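Local coordinates for hypothetical protein AF1432 (Archaeoglobus fulgidus, PDB 1YNB), which probably hydrolyses 2'-deoxyribonucleoside 5'-monophosphates to deoxyribonucleosides and phosphate as a metal-dependent, homodimeric HD-domain phosphatase, at residues 20-25 against 37-43; 121-126 against 150-156; 143-148 against 160-164. One frame throughout, in Å; residues are numbered along the deposited sequence.

The three contacts follow the all-helical HD-domain chain. Contact 1 closes first, pinning the loop after helix 8-18 to the start of helix 39-56; contacts 2 and 3 come later and interleave, their segments alternating along the chain. Both use helix 154-166, contact 2 at its beginning and contact 3 further along, and their centres are 11 Å apart, with Y160 packing on L126 and L151. Contact 1 lies 20 Å from contact 2 and 21 Å from contact 3, centre to centre, yet H42 and D124 bring contacts 1 and 2 together where the HD-type residues converge. Contacts 1 and 3 both touch the second subunit, whereas contact 2 lies within the chain.

Contact 1: 20-25 against 37-43. Unlike the reference sequence in segment 37-43: N43 (reference Ser).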
loop_
_atom_site.group_PDB
_atom_site.type_symbol
_atom_site.label_atom_id
_atom_site.label_comp_id
_atom_site.label_asym_id
_atom_site.label_seq_id
_atom_site.Cartn_x
_atom_site.Cartn_y
_atom_site.Cartn_z
ATOM N N LEU A 20 -14.047 -6.698 -4.489
ATOM C CA LEU A 20 -14.112 -5.468 -3.725
ATOM C C LEU A 20 -12.809 -4.664 -3.840
ATOM O O LEU A 20 -12.798 -3.474 -3.491
ATOM C CB LEU A 20 -14.422 -5.737 -2.253
ATOM C CG LEU A 20 -15.882 -6.207 -2.081
ATOM C CD1 LEU A 20 -16.101 -6.626 -0.643
ATOM C CD2 LEU A 20 -16.841 -5.072 -2.450
ATOM N N LYS A 21 -11.734 -5.293 -4.331
ATOM C CA LYS A 21 -10.473 -4.552 -4.522
ATOM C C LYS A 21 -10.642 -3.789 -5.848
ATOM O O LYS A 21 -9.837 -2.920 -6.171
ATOM C CB LYS A 21 -9.252 -5.444 -4.752
ATOM C CG LYS A 21 -9.033 -6.593 -3.754
ATOM C CD LYS A 21 -7.676 -7.302 -4.091
ATOM C CE LYS A 21 -7.307 -8.406 -3.072
ATOM N NZ LYS A 21 -6.039 -9.089 -3.504
ATOM N N LEU A 22 -11.673 -4.147 -6.599
ATOM C CA LEU A 22 -11.927 -3.570 -7.911
ATOM C C LEU A 22 -13.226 -2.752 -7.906
ATOM O O LEU A 22 -13.768 -2.460 -8.952
ATOM C CB LEU A 22 -12.076 -4.702 -8.929
ATOM C CG LEU A 22 -10.924 -5.711 -8.951
ATOM C CD1 LEU A 22 -11.293 -6.968 -9.768
ATOM C CD2 LEU A 22 -9.701 -4.996 -9.488
ATOM N N THR A 23 -13.761 -2.447 -6.726
ATOM C CA THR A 23 -14.985 -1.659 -6.626
ATOM C C THR A 23 -14.602 -0.310 -5.987
ATOM O O THR A 23 -14.233 -0.236 -4.814
ATOM C CB THR A 23 -16.029 -2.367 -5.703
ATOM O OG1 THR A 23 -16.360 -3.652 -6.242
ATOM C CG2 THR A 23 -17.277 -1.537 -5.595
ATOM N N PRO A 24 -14.670 0.788 -6.752
ATOM C CA PRO A 24 -14.301 2.052 -6.112
ATOM C C PRO A 24 -15.287 2.524 -5.052
ATOM O O PRO A 24 -16.482 2.199 -5.122
ATOM C CB PRO A 24 -14.245 3.051 -7.293
ATOM C CG PRO A 24 -15.227 2.516 -8.221
ATOM C CD PRO A 24 -15.059 0.981 -8.166
ATOM N N ARG A 25 -14.777 3.274 -4.072
ATOM C CA ARG A 25 -15.619 3.941 -3.084
ATOM C C ARG A 25 -16.097 5.120 -3.979
ATOM O O ARG A 25 -15.369 6.074 -4.216
ATOM C CB ARG A 25 -14.758 4.383 -1.917
ATOM C CG ARG A 25 -14.514 3.126 -0.980
ATOM C CD ARG A 25 -15.707 3.047 0.036
ATOM N NE ARG A 25 -15.545 4.081 1.042
ATOM C CZ ARG A 25 -16.456 4.311 1.999
ATOM N NH1 ARG A 25 -17.555 3.562 2.018
ATOM N NH2 ARG A 25 -16.283 5.259 2.900
ATOM N N GLU A 37 -9.774 5.202 -3.183
ATOM C CA GLU A 37 -9.692 3.946 -2.417
ATOM C C GLU A 37 -10.780 2.981 -2.932
ATOM O O GLU A 37 -11.826 3.402 -3.468
ATOM C CB GLU A 37 -9.948 4.253 -0.933
ATOM C CG GLU A 37 -11.115 5.220 -0.695
ATOM C CD GLU A 37 -11.951 4.868 0.549
ATOM O OE1 GLU A 37 -13.027 5.482 0.716
ATOM O OE2 GLU A 37 -11.497 4.002 1.351
ATOM N N SER A 38 -10.560 1.680 -2.746
ATOM C CA SER A 38 -11.520 0.657 -3.161
ATOM C C SER A 38 -12.368 0.339 -1.902
ATOM O O SER A 38 -12.005 0.722 -0.775
ATOM C CB SER A 38 -10.798 -0.628 -3.634
ATOM O OG SER A 38 -10.061 -1.205 -2.564
ATOM N N VAL A 39 -13.487 -0.331 -2.103
ATOM C CA VAL A 39 -14.327 -0.712 -0.951
ATOM C C VAL A 39 -13.477 -1.606 -0.010
ATOM O O VAL A 39 -13.503 -1.446 1.210
ATOM C CB VAL A 39 -15.565 -1.450 -1.444
ATOM C CG1 VAL A 39 -16.363 -2.021 -0.218
ATOM C CG2 VAL A 39 -16.451 -0.464 -2.207
ATOM N N ALA A 40 -12.730 -2.539 -0.590
ATOM C CA ALA A 40 -11.774 -3.365 0.181
ATOM C C ALA A 40 -10.854 -2.528 1.102
ATOM O O ALA A 40 -10.651 -2.878 2.285
ATOM C CB ALA A 40 -10.897 -4.205 -0.805
ATOM N N GLU A 41 -10.248 -1.443 0.580
ATOM C CA GLU A 41 -9.386 -0.605 1.397
ATOM C C GLU A 41 -10.154 0.107 2.529
ATOM O O GLU A 41 -9.638 0.258 3.643
ATOM C CB GLU A 41 -8.658 0.408 0.496
ATOM C CG GLU A 41 -7.606 -0.321 -0.380
ATOM C CD GLU A 41 -7.075 0.535 -1.522
ATOM O OE1 GLU A 41 -7.809 1.446 -1.970
ATOM O OE2 GLU A 41 -5.945 0.268 -1.982
ATOM N N HIS A 42 -11.372 0.580 2.228
ATOM C CA HIS A 42 -12.219 1.206 3.261
ATOM C C HIS A 42 -12.477 0.164 4.410
ATOM O O HIS A 42 -12.310 0.487 5.577
ATOM C CB HIS A 42 -13.569 1.624 2.643
ATOM C CG HIS A 42 -14.641 1.920 3.649
ATOM N ND1 HIS A 42 -14.516 2.902 4.599
ATOM C CD2 HIS A 42 -15.854 1.344 3.852
ATOM C CE1 HIS A 42 -15.609 2.929 5.351
ATOM N NE2 HIS A 42 -16.436 1.997 4.917
ATOM N N ASN A 43 -12.877 -1.056 4.050
ATOM C CA ASN A 43 -13.188 -2.122 5.047
ATOM C C ASN A 43 -11.957 -2.496 5.863
ATOM O O ASN A 43 -12.038 -2.780 7.071
ATOM C CB ASN A 43 -13.672 -3.377 4.345
ATOM C CG ASN A 43 -14.964 -3.170 3.602
ATOM O OD1 ASN A 43 -15.215 -3.842 2.595
ATOM N ND2 ASN A 43 -15.806 -2.264 4.092
HETATM O O HOH W 1 -13.579 6.267 3.178
#
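R25 dominates the side-chain packing between the loop 20-25 and the beginning of helix 39-56. Its first three chi angles are all m, which folds the chain back so that the guanidinium lies flat on the H42 imidazole, centres 3.4 Å apart and planes only 3° from parallel. At the guanidinium edge R25 NE makes a salt bridge to E37 OE1 at 2.9 Å, and water 1 links R25 NH2 with the same carboxylate oxygen, which also accepts from W28. H42 is t at chi1; beneath R25 its ND1 hydrogen-bonds E127.

The main chains are pinned by R25 N to E37 O (3.0 Å), V39 N to T23 O (2.8 Å) and A40 N to L20 O (3.0 Å), with a single beta bridge between P24 and S38. L20, m at chi1, lays CD2 against V39 CG1 at 3.8 Å, while V39, in the t rotamer, also sets CG2 3.6 Å from T23 CG2. K21 extends beyond the pair to E127 and E37 of the second subunit.

S38, in the p rotamer, is the N-cap: its OG accepts from E41 N at 3.2 Å and also hydrogen-bonds E41 of the second subunit, and E41 OE1 takes S38 N at 2.9 Å. This capping box at the dimer interface starts the helix carrying H42, which with H74, D75 and D124 fits the H...HD...D constellation of HD-domain phosphohydrolases, a probable metal site with no metal bound here.

Contact 2: 121-126 against 150-156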
loop_
_atom_site.group_PDB
_atom_site.type_symbol
_atom_site.label_atom_id
_atom_site.label_comp_id
_atom_site.label_asym_id
_atom_site.label_seq_id
_atom_site.Cartn_x
_atom_site.Cartn_y
_atom_site.Cartn_z
ATOM N N SER A 121 -20.547 0.451 12.923
ATOM C CA SER A 121 -21.181 1.663 12.413
ATOM C C SER A 121 -20.294 2.892 12.616
ATOM O O SER A 121 -20.113 3.678 11.684
ATOM C CB SER A 121 -22.531 1.897 13.112
ATOM O OG SER A 121 -23.221 2.982 12.507
ATOM N N ASP A 122 -19.764 3.063 13.825
ATOM C CA ASP A 122 -18.896 4.193 14.129
ATOM C C ASP A 122 -17.581 4.099 13.324
ATOM O O ASP A 122 -17.046 5.123 12.853
ATOM C CB ASP A 122 -18.523 4.228 15.608
ATOM C CG ASP A 122 -19.522 5.035 16.476
ATOM O OD1 ASP A 122 -20.571 5.520 15.980
ATOM O OD2 ASP A 122 -19.223 5.176 17.663
ATOM N N ALA A 123 -17.058 2.886 13.192
ATOM C CA ALA A 123 -15.783 2.702 12.460
ATOM C C ALA A 123 -15.911 3.063 10.980
ATOM O O ALA A 123 -14.966 3.623 10.403
ATOM C CB ALA A 123 -15.273 1.233 12.621
ATOM N N ASP A 124 -17.048 2.720 10.379
ATOM C CA ASP A 124 -17.375 2.989 8.972
ATOM C C ASP A 124 -17.315 4.509 8.793
ATOM O O ASP A 124 -16.622 5.023 7.903
ATOM C CB ASP A 124 -18.798 2.476 8.685
ATOM C CG ASP A 124 -19.302 2.843 7.295
ATOM O OD1 ASP A 124 -20.532 2.973 7.130
ATOM O OD2 ASP A 124 -18.489 2.984 6.344
ATOM N N LYS A 125 -18.031 5.230 9.639
ATOM C CA LYS A 125 -18.039 6.710 9.564
ATOM C C LYS A 125 -16.698 7.365 9.923
ATOM O O LYS A 125 -16.297 8.376 9.333
ATOM C CB LYS A 125 -19.126 7.260 10.499
ATOM C CG LYS A 125 -20.512 6.812 10.124
ATOM C CD LYS A 125 -21.485 7.455 11.113
ATOM C CE LYS A 125 -22.748 6.647 11.307
ATOM N NZ LYS A 125 -23.335 7.085 12.624
ATOM N N LEU A 126 -16.000 6.843 10.915
ATOM C CA LEU A 126 -14.714 7.413 11.268
ATOM C C LEU A 126 -13.714 7.178 10.133
ATOM O O LEU A 126 -12.865 8.047 9.895
ATOM C CB LEU A 126 -14.108 6.777 12.527
ATOM C CG LEU A 126 -14.158 7.520 13.860
ATOM C CD1 LEU A 126 -13.224 6.778 14.838
ATOM C CD2 LEU A 126 -13.694 8.998 13.725
ATOM N N GLU A 150 -22.020 11.980 12.697
ATOM C CA GLU A 150 -22.770 11.540 13.864
ATOM C C GLU A 150 -22.241 10.187 14.327
ATOM O O GLU A 150 -22.542 9.170 13.723
ATOM C CB GLU A 150 -24.249 11.400 13.503
ATOM C CG GLU A 150 -24.883 12.603 12.808
ATOM C CD GLU A 150 -24.930 13.854 13.682
ATOM O OE1 GLU A 150 -25.854 14.678 13.488
ATOM O OE2 GLU A 150 -24.043 14.024 14.551
ATOM N N LEU A 151 -21.446 10.188 15.386
ATOM C CA LEU A 151 -20.892 8.958 15.927
ATOM C C LEU A 151 -21.700 8.649 17.171
ATOM O O LEU A 151 -22.265 9.562 17.770
ATOM C CB LEU A 151 -19.424 9.163 16.285
ATOM C CG LEU A 151 -18.559 9.476 15.045
ATOM C CD1 LEU A 151 -17.206 10.014 15.475
ATOM C CD2 LEU A 151 -18.416 8.226 14.177
ATOM N N LYS A 152 -21.741 7.376 17.567
ATOM C CA LYS A 152 -22.508 6.966 18.739
ATOM C C LYS A 152 -21.660 6.726 19.974
ATOM O O LYS A 152 -22.096 7.061 21.084
ATOM C CB LYS A 152 -23.290 5.683 18.447
ATOM C CG LYS A 152 -24.230 5.700 17.245
ATOM C CD LYS A 152 -24.777 4.282 17.038
ATOM C CE LYS A 152 -25.263 4.011 15.608
ATOM N NZ LYS A 152 -25.325 2.534 15.286
ATOM N N THR A 153 -20.466 6.159 19.814
ATOM C CA THR A 153 -19.629 5.862 20.978
ATOM C C THR A 153 -18.711 6.978 21.438
ATOM O O THR A 153 -18.275 7.808 20.642
ATOM C CB THR A 153 -18.771 4.591 20.770
ATOM O OG1 THR A 153 -17.686 4.861 19.857
ATOM C CG2 THR A 153 -19.629 3.477 20.209
ATOM N N ASP A 154 -18.427 7.012 22.739
ATOM C CA ASP A 154 -17.559 8.041 23.277
ATOM C C ASP A 154 -16.146 7.881 22.732
ATOM O O ASP A 154 -15.416 8.860 22.598
ATOM C CB ASP A 154 -17.494 7.971 24.803
ATOM C CG ASP A 154 -18.772 8.487 25.480
ATOM O OD1 ASP A 154 -19.636 9.118 24.815
ATOM O OD2 ASP A 154 -18.886 8.251 26.703
ATOM N N ALA A 155 -15.743 6.639 22.471
ATOM C CA ALA A 155 -14.402 6.387 21.959
ATOM C C ALA A 155 -14.265 6.984 20.548
ATOM O O ALA A 155 -13.249 7.587 20.220
ATOM C CB ALA A 155 -14.131 4.884 21.909
ATOM N N ALA A 156 -15.291 6.788 19.731
ATOM C CA ALA A 156 -15.281 7.289 18.360
ATOM C C ALA A 156 -15.313 8.831 18.421
ATOM O O ALA A 156 -14.589 9.504 17.693
ATOM C CB ALA A 156 -16.489 6.745 17.587
#
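Helix 117-135 runs through 121-126 in regular alpha geometry, whereas 150-156 approaches it as an extended loop at E150 and L151, turns at K152 (phi/psi -102/-38), and enters helix 154-166 after T153. The backbones come nearest at D122 and L151, 5.5 Å between CA atoms. The arrangement is a helix N-cap held by an acidic side chain of a neighbouring helix, within the all-helical HD fold.

T153 is the N-cap residue: in the p rotamer its OG1 accepts from A156 N at 3.1 Å. D122, with chi1 near -89°, reaches into this turn with both oxygens. OD1 takes the K152 amide at 2.7 Å, and OD2 receives both T153 N and T153 OG1, each at 2.7 Å. The carboxylate thus fixes the loop just before the helix and orients the capping hydroxyl, whose proton goes to D122 while its oxygen faces A156 N.

Beside these hydrogen bonds, L126 CD2 meets L151 CD1 at 4.1 Å and L126 CD1 lies 4.3 Å from A156 CB; L53 of helix 39-56 packs against D122 and A156. D124, on the same helical segment, takes no part here; its OD2 makes a weak hydrogen bond to H42 in the probable HD-type site. On the outer side K125 extends along the loop, its CB 3.9 Å from L151 CD2, and its NZ gives a very short hydrogen bond of 2.5 Å to E150 O.

Contact 3: 143-148 against 160-164; sequences IRFAEN and YRVLM
A small surface contact joins the loop between helices 117-135 and 154-166 to the latter helix, and it rests on one tyrosine hydroxyl and one methionine. Residues 143-146 (I143-R144-F145-A146) form the end of a 3-10 segment, with A146 N bonded to I143 O at 3.0 Å and E147 N to R144 O at 3.2 Å. The chain then opens at E147 (phi/psi -98/151) and turns through N148, which has positive phi (52/48). Opposite, 160-164 is regular helix, with M164 N to Y160 O at 3.0 Å. The backbones stay well apart: the nearest CA atoms, those of A146 and M164, are 8.1 Å from each other, so side chains of the helix span the gap.

Y160, t at chi1 with chi2 near 66°, points its CA-CB bond toward the loop and donates from OH to A146 O, 2.5 Å away and near the plane of the ring. Water 2 adds a second link, accepting from N148 N at 2.6 Å and making a weak 3.4 Å bond to Y160 OH. One turn on, M164 curls with all three chi angles m: SD lies 3.8 Å from A146 CB, and CE reaches A146 O at 3.3 Å, E147 CG at 4.0 Å and I143 CD1 at 4.3 Å. This is a side-chain-to-backbone tether, tyrosine hydroxyl to loop carbonyl with methionine packed beside it, on the last helix of the all-helical HD fold.

Behind the contact stands helix 117-135, whose V133 touches I143 and L126 touches Y160, while A129 and F130 receive L163; L163 also packs on H15 of the second subunit.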
loop_
_atom_site.group_PDB
_atom_site.type_symbol
_atom_site.label_atom_id
_atom_site.label_comp_id
_atom_site.label_asym_id
_atom_site.label_seq_id
_atom_site.Cartn_x
_atom_site.Cartn_y
_atom_site.Cartn_z
ATOM N N ILE A 143 -13.088 17.491 2.570
ATOM C CA ILE A 143 -13.259 17.670 4.009
ATOM C C ILE A 143 -14.717 17.596 4.449
ATOM O O ILE A 143 -14.979 17.356 5.628
ATOM C CB ILE A 143 -12.621 19.017 4.530
ATOM C CG1 ILE A 143 -12.425 18.953 6.051
ATOM C CG2 ILE A 143 -13.499 20.237 4.182
ATOM C CD1 ILE A 143 -11.315 17.988 6.464
ATOM N N ARG A 144 -15.656 17.781 3.525
ATOM C CA ARG A 144 -17.059 17.737 3.906
ATOM C C ARG A 144 -17.456 16.337 4.357
ATOM O O ARG A 144 -18.395 16.189 5.152
ATOM C CB ARG A 144 -17.977 18.141 2.745
ATOM C CG ARG A 144 -17.891 19.598 2.312
ATOM C CD ARG A 144 -18.035 20.550 3.488
ATOM N NE ARG A 144 -18.309 21.925 3.068
ATOM C CZ ARG A 144 -17.570 22.627 2.210
ATOM N NH1 ARG A 144 -16.478 22.097 1.659
ATOM N NH2 ARG A 144 -17.938 23.869 1.889
ATOM N N PHE A 145 -16.794 15.315 3.818
ATOM C CA PHE A 145 -17.112 13.939 4.219
ATOM C C PHE A 145 -16.671 13.677 5.665
ATOM O O PHE A 145 -17.016 12.643 6.243
ATOM C CB PHE A 145 -16.438 12.913 3.277
ATOM C CG PHE A 145 -17.038 12.838 1.883
ATOM C CD1 PHE A 145 -17.986 11.855 1.561
ATOM C CD2 PHE A 145 -16.603 13.698 0.875
ATOM C CE1 PHE A 145 -18.484 11.722 0.254
ATOM C CE2 PHE A 145 -17.094 13.576 -0.435
ATOM C CZ PHE A 145 -18.032 12.585 -0.747
ATOM N N ALA A 146 -15.881 14.572 6.244
ATOM C CA ALA A 146 -15.437 14.407 7.611
ATOM C C ALA A 146 -16.164 15.358 8.550
ATOM O O ALA A 146 -15.880 15.361 9.734
ATOM C CB ALA A 146 -13.950 14.658 7.726
ATOM N N GLU A 147 -17.053 16.190 8.012
ATOM C CA GLU A 147 -17.785 17.164 8.813
ATOM C C GLU A 147 -19.185 16.693 9.187
ATOM O O GLU A 147 -19.821 15.936 8.451
ATOM C CB GLU A 147 -17.865 18.521 8.058
ATOM C CG GLU A 147 -16.476 19.183 7.918
ATOM C CD GLU A 147 -16.432 20.488 7.105
ATOM O OE1 GLU A 147 -17.344 20.711 6.293
ATOM O OE2 GLU A 147 -15.450 21.260 7.273
ATOM N N ASN A 148 -19.655 17.170 10.335
ATOM C CA ASN A 148 -20.990 16.836 10.846
ATOM C C ASN A 148 -21.203 15.321 10.884
ATOM O O ASN A 148 -22.242 14.801 10.421
ATOM C CB ASN A 148 -22.064 17.471 9.955
ATOM C CG ASN A 148 -21.743 18.914 9.589
ATOM O OD1 ASN A 148 -21.455 19.748 10.461
ATOM N ND2 ASN A 148 -21.795 19.217 8.287
ATOM N N TYR A 160 -12.462 11.192 16.782
ATOM C CA TYR A 160 -12.929 12.150 15.778
ATOM C C TYR A 160 -12.536 13.584 16.178
ATOM O O TYR A 160 -12.060 14.372 15.354
ATOM C CB TYR A 160 -14.449 12.048 15.659
ATOM C CG TYR A 160 -15.071 13.030 14.711
ATOM C CD1 TYR A 160 -14.809 12.967 13.343
ATOM C CD2 TYR A 160 -15.913 14.040 15.174
ATOM C CE1 TYR A 160 -15.369 13.877 12.462
ATOM C CE2 TYR A 160 -16.488 14.978 14.282
ATOM C CZ TYR A 160 -16.209 14.880 12.929
ATOM O OH TYR A 160 -16.787 15.769 12.034
ATOM N N ARG A 161 -12.740 13.927 17.444
ATOM C CA ARG A 161 -12.400 15.273 17.894
ATOM C C ARG A 161 -10.927 15.586 17.635
ATOM O O ARG A 161 -10.592 16.673 17.158
ATOM C CB ARG A 161 -12.725 15.455 19.399
ATOM C CG ARG A 161 -12.358 16.863 19.889
ATOM C CD ARG A 161 -12.706 17.124 21.328
ATOM N NE ARG A 161 -12.414 18.515 21.687
ATOM C CZ ARG A 161 -12.458 18.987 22.934
ATOM N NH1 ARG A 161 -12.783 18.181 23.940
ATOM N NH2 ARG A 161 -12.192 20.265 23.185
ATOM N N VAL A 162 -10.035 14.642 17.956
ATOM C CA VAL A 162 -8.612 14.873 17.737
ATOM C C VAL A 162 -8.289 14.887 16.232
ATOM O O VAL A 162 -7.464 15.692 15.800
ATOM C CB VAL A 162 -7.741 13.819 18.491
ATOM C CG1 VAL A 162 -6.248 13.987 18.158
ATOM C CG2 VAL A 162 -7.940 14.029 20.000
ATOM N N LEU A 163 -8.940 14.014 15.456
ATOM C CA LEU A 163 -8.734 13.964 13.995
ATOM C C LEU A 163 -8.972 15.370 13.435
ATOM O O LEU A 163 -8.176 15.879 12.635
ATOM C CB LEU A 163 -9.765 13.052 13.329
ATOM C CG LEU A 163 -9.686 12.401 11.928
ATOM C CD1 LEU A 163 -11.043 12.541 11.216
ATOM C CD2 LEU A 163 -8.483 12.861 11.123
ATOM N N MET A 164 -10.099 15.962 13.824
ATOM C CA MET A 164 -10.456 17.287 13.310
ATOM C C MET A 164 -9.704 18.453 13.938
ATOM O O MET A 164 -9.615 19.536 13.327
ATOM C CB MET A 164 -11.977 17.483 13.403
ATOM C CG MET A 164 -12.824 16.400 12.644
ATOM S SD MET A 164 -12.434 16.280 10.859
ATOM C CE MET A 164 -13.508 17.669 10.201
HETATM O O HOH W 2 -18.076 18.909 11.444
#